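Local structure of molybdenum cofactor carrier protein (Chlamydomonas reinhardtii, 2IZ6) at the interface of chains A and B. The protein binds and carries the molybdenum cofactor, probably keeping it safe until it passes to molybdenum enzymes. Sequence-based numbering; all coordinates share one arbitrary frame. Chains: chain A/B, Molybdenum cofactor carrier protein.

Contacts 1 and 2 are neighbouring patches of one two-fold symmetric interface, the centres of their C-alpha atoms about 9 Å apart. A:Ala121 belongs to both, and both draw on helices 118-129 and 141-150. Contact 2 straddles the symmetry axis, where A:Phe146 meets its own copy in chain B. Contact 1 lies to one side of it, so a twin with the chains exchanged flanks the aromatic centre on the other side. Together they form a largely apolar strip joining two subunits of the four-copy deposited assembly, although the structure alone does not prove that this pairing exists in the cell.

Contact 1: the interface of chains A and B. Residues chain A 117-119, 121-122; chain B 125, 128-129, 150.
A:Pro118, the first residue of helix 118-129, fits against the C-terminal part of the same helix in chain B, with B:Leu150 from helix 141-150 closing in beside it. The tight part is a meeting of small groups. The methyl CB of B:Ala125 lies 3.5 Å from the backbone carbonyl O of A:Pro118, and it also approaches the methyl groups of A:Ala121 and A:Ala122. In return, the ring carbon CB of A:Pro118 comes to 3.6 Å from the carbonyl O of B:Ala125. The root of B:Lys129 joins this close packing, its backbone N 3.8 Å and its CB 4.0 Å from the same CB of A:Pro118. Alanine suits its places because a methyl lets the two helix backbones draw close, while proline is favoured in a first helical turn, where its missing N-H costs no helix bond, and offers a rigid apolar edge. B:Leu150 divides its branches: CD2 packs on the bare backbone of A:Gly117, 3.9 Å from its carbonyl carbon C, while CD1 reaches towards CA of A:Pro118 and the methyl of A:Ala121.

The packing thins towards B:Leu128 and the outer end of B:Lys129. B:Leu128 adds little, its CB staying 4.5 Å from CB of A:Pro118. The lysine touches with its aliphatic stem: CG is anti to the backbone N (chi1 -175°) and the chain runs on extended, which lays CD 3.9 Å from CA of A:Gly119. Only at the last torsion does it bend (chi4 55°), leaving the amine NZ 5.1 Å from that same CA of A:Gly119. Lysine can thus serve an interface rim with its methylenes while its probably charged end reaches beyond the apolar patch. A:Gly117, A:Pro118 and A:Gly119 belong to the glycine-rich GPGT segment at the start of helix 118-129, which corresponds to the glycine-rich motif of this Rossmann-like family, so the contact probably steadies that segment while joining the subunits.

Contact 2: the interface of chains A and B. Residues chain A 121, 142-143, 146-147; chain B 121, 143, 146-147.
A:Phe146 and B:Phe146 face each other across the two-fold axis in a helix-to-helix aromatic interface that binds the two subunits by apolar packing. Their side chains cross at about a right angle, yet the rings themselves lie almost parallel, slid apart so that mainly the CD2-CE2 sides overlap. The meeting is close, with CD2 of A:Phe146 3.3 Å from CD2 of B:Phe146. Each CG stands anti to its own backbone N (chi1 173° in A:Phe146), which throws the ring off helix 141-150 and across to the other chain.

Small residues receive it there. CD1 of A:Phe146 lies 3.7 Å from CA of B:Ala143, and CE1 meets the methyl of that alanine; alanine, ending at its methyl, leaves the helix surface low enough for the ring to lie on it. At the far end, the methyl CB of B:Ala121 sits at the ring's edge, in its plane, 3.8 Å from CZ of A:Phe146. B:Phe147 comes edge-on to the face of A:Phe146, and CE2 of B:Phe147 is 3.9 Å from CZ of A:Phe146. The centroids of these two rings are 5.4 Å apart and their planes 68° apart. A:Phe147 meets B:Phe146 in the same way. The second phenylalanine also supports the first within its own chain: CD2 of A:Phe146 stands 3.9 Å above the plane of the A:Phe147 ring, over its centre, limiting how A:Phe146 can swing. Flat, stiff rings suit this core, since they fill it by both face and edge.

With an alanine in place of A:Phe146, B:Phe146 would lose its opposing ring, and a gap is likely to open beside B:Ala121 and B:Ala143. Interlocked in this way, the phenylalanines probably fix how the two helices 141-150 sit against each other and with it the relative orientation of the subunits in the carrier.

Contact 1: the interface of chains A and B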
# COMPACT_ATOMS: atom_id res chain seq x y z
N GLY A 117 13.98 -10.18 13.27
CA GLY A 117 12.87 -11.10 13.11
C GLY A 117 12.37 -10.90 11.68
O GLY A 117 12.99 -10.14 10.95
N PRO A 118 11.34 -11.63 11.25
CA PRO A 118 10.91 -11.58 9.84
C PRO A 118 10.51 -10.17 9.43
O PRO A 118 10.91 -9.71 8.38
CB PRO A 118 9.73 -12.55 9.78
CG PRO A 118 9.99 -13.48 10.90
CD PRO A 118 10.68 -12.71 11.97
N GLY A 119 9.68 -9.45 10.20
CA GLY A 119 9.29 -8.11 9.77
C GLY A 119 10.49 -7.19 9.64
O GLY A 119 10.56 -6.37 8.71
N ALA A 121 13.56 -8.04 9.09
CA ALA A 121 14.34 -8.50 7.93
C ALA A 121 13.77 -7.95 6.63
O ALA A 121 14.53 -7.58 5.72
CB ALA A 121 14.39 -9.96 7.92
N ALA A 122 12.45 -7.91 6.52
CA ALA A 122 11.86 -7.37 5.30
C ALA A 122 12.18 -5.91 5.14
O ALA A 122 12.52 -5.39 4.09
CB ALA A 122 10.36 -7.57 5.26
N ALA B 125 10.92 -12.99 3.59
CA ALA B 125 10.71 -12.63 5.04
C ALA B 125 9.25 -12.36 5.36
O ALA B 125 8.72 -12.77 6.38
CB ALA B 125 11.55 -11.45 5.44
N LEU B 128 7.23 -15.55 5.65
CA LEU B 128 7.48 -16.17 6.95
C LEU B 128 6.73 -15.41 8.07
O LEU B 128 6.20 -16.02 9.00
CB LEU B 128 8.97 -16.18 7.27
CG LEU B 128 9.80 -17.05 6.31
CD1 LEU B 128 11.29 -16.99 6.68
CD2 LEU B 128 9.32 -18.48 6.37
N LYS B 129 6.70 -14.08 7.98
CA LYS B 129 5.88 -13.27 8.89
C LYS B 129 4.39 -13.70 8.94
O LYS B 129 3.76 -13.73 10.02
CB LYS B 129 6.03 -11.79 8.54
CG LYS B 129 5.31 -10.91 9.52
CD LYS B 129 5.64 -9.45 9.31
CE LYS B 129 4.67 -8.48 10.00
NZ LYS B 129 4.53 -8.71 11.43
N LEU B 150 15.29 -17.56 10.99
CA LEU B 150 14.06 -16.79 11.24
C LEU B 150 12.92 -17.69 11.61
O LEU B 150 12.23 -17.39 12.55
CB LEU B 150 13.62 -15.95 10.04
CG LEU B 150 14.52 -14.77 9.63
CD1 LEU B 150 13.89 -14.08 8.45
CD2 LEU B 150 14.79 -13.79 10.75

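Contact 2: the interface of chains A and B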
# COMPACT_ATOMS: atom_id res chain seq x y z
N ALA A 121 13.56 -8.04 9.09
CA ALA A 121 14.34 -8.50 7.93
C ALA A 121 13.77 -7.95 6.63
O ALA A 121 14.53 -7.58 5.72
CB ALA A 121 14.39 -9.96 7.92
N GLU A 142 24.30 -14.68 11.50
CA GLU A 142 23.67 -15.11 10.24
C GLU A 142 23.13 -13.93 9.52
O GLU A 142 23.22 -13.86 8.30
CB GLU A 142 22.49 -16.07 10.46
CG GLU A 142 22.88 -17.44 10.90
CD GLU A 142 23.00 -17.57 12.38
OE1 GLU A 142 22.73 -16.61 13.16
OE2 GLU A 142 23.37 -18.70 12.78
N ALA A 143 22.50 -13.04 10.27
CA ALA A 143 21.93 -11.85 9.70
C ALA A 143 22.99 -10.95 9.17
O ALA A 143 22.90 -10.39 8.14
CB ALA A 143 21.11 -11.11 10.75
N PHE A 146 24.42 -12.40 6.04
CA PHE A 146 23.44 -12.40 4.95
C PHE A 146 23.23 -10.99 4.35
O PHE A 146 23.40 -10.78 3.15
CB PHE A 146 22.13 -13.00 5.41
CG PHE A 146 21.03 -12.84 4.36
CD1 PHE A 146 21.10 -13.50 3.15
CD2 PHE A 146 19.96 -11.98 4.59
CE1 PHE A 146 20.06 -13.32 2.17
CE2 PHE A 146 18.93 -11.84 3.66
CZ PHE A 146 19.00 -12.46 2.47
N PHE A 147 23.04 -9.98 5.21
CA PHE A 147 22.75 -8.64 4.71
C PHE A 147 24.00 -8.09 4.11
O PHE A 147 23.98 -7.41 3.08
CB PHE A 147 22.12 -7.72 5.82
CG PHE A 147 20.70 -8.09 6.12
CD1 PHE A 147 20.34 -8.62 7.29
CD2 PHE A 147 19.74 -7.98 5.13
CE1 PHE A 147 19.00 -9.05 7.52
CE2 PHE A 147 18.41 -8.39 5.36
CZ PHE A 147 18.08 -8.92 6.51
N ALA B 121 14.48 -11.31 -0.87
CA ALA B 121 14.64 -11.45 0.58
C ALA B 121 13.45 -10.89 1.36
O ALA B 121 12.98 -11.48 2.32
CB ALA B 121 15.95 -10.75 1.02
N ALA B 143 21.89 -17.30 2.75
CA ALA B 143 20.46 -17.13 2.68
C ALA B 143 19.77 -18.26 3.37
O ALA B 143 18.90 -18.06 4.15
CB ALA B 143 20.00 -17.04 1.23
N PHE B 146 20.31 -17.98 7.03
CA PHE B 146 19.59 -16.83 7.59
C PHE B 146 18.08 -17.07 7.68
O PHE B 146 17.48 -16.91 8.74
CB PHE B 146 19.82 -15.56 6.80
CG PHE B 146 18.96 -14.43 7.30
CD1 PHE B 146 19.08 -14.00 8.63
CD2 PHE B 146 17.99 -13.83 6.48
CE1 PHE B 146 18.26 -12.98 9.12
CE2 PHE B 146 17.21 -12.77 6.97
CZ PHE B 146 17.34 -12.39 8.30
N PHE B 147 17.44 -17.51 6.59
CA PHE B 147 16.02 -17.79 6.67
C PHE B 147 15.66 -18.88 7.61
O PHE B 147 14.73 -18.76 8.33
CB PHE B 147 15.41 -17.94 5.28
CG PHE B 147 15.41 -16.66 4.54
CD1 PHE B 147 14.65 -15.61 5.05
CD2 PHE B 147 16.23 -16.41 3.46
CE1 PHE B 147 14.63 -14.42 4.47
CE2 PHE B 147 16.17 -15.13 2.83
CZ PHE B 147 15.36 -14.15 3.41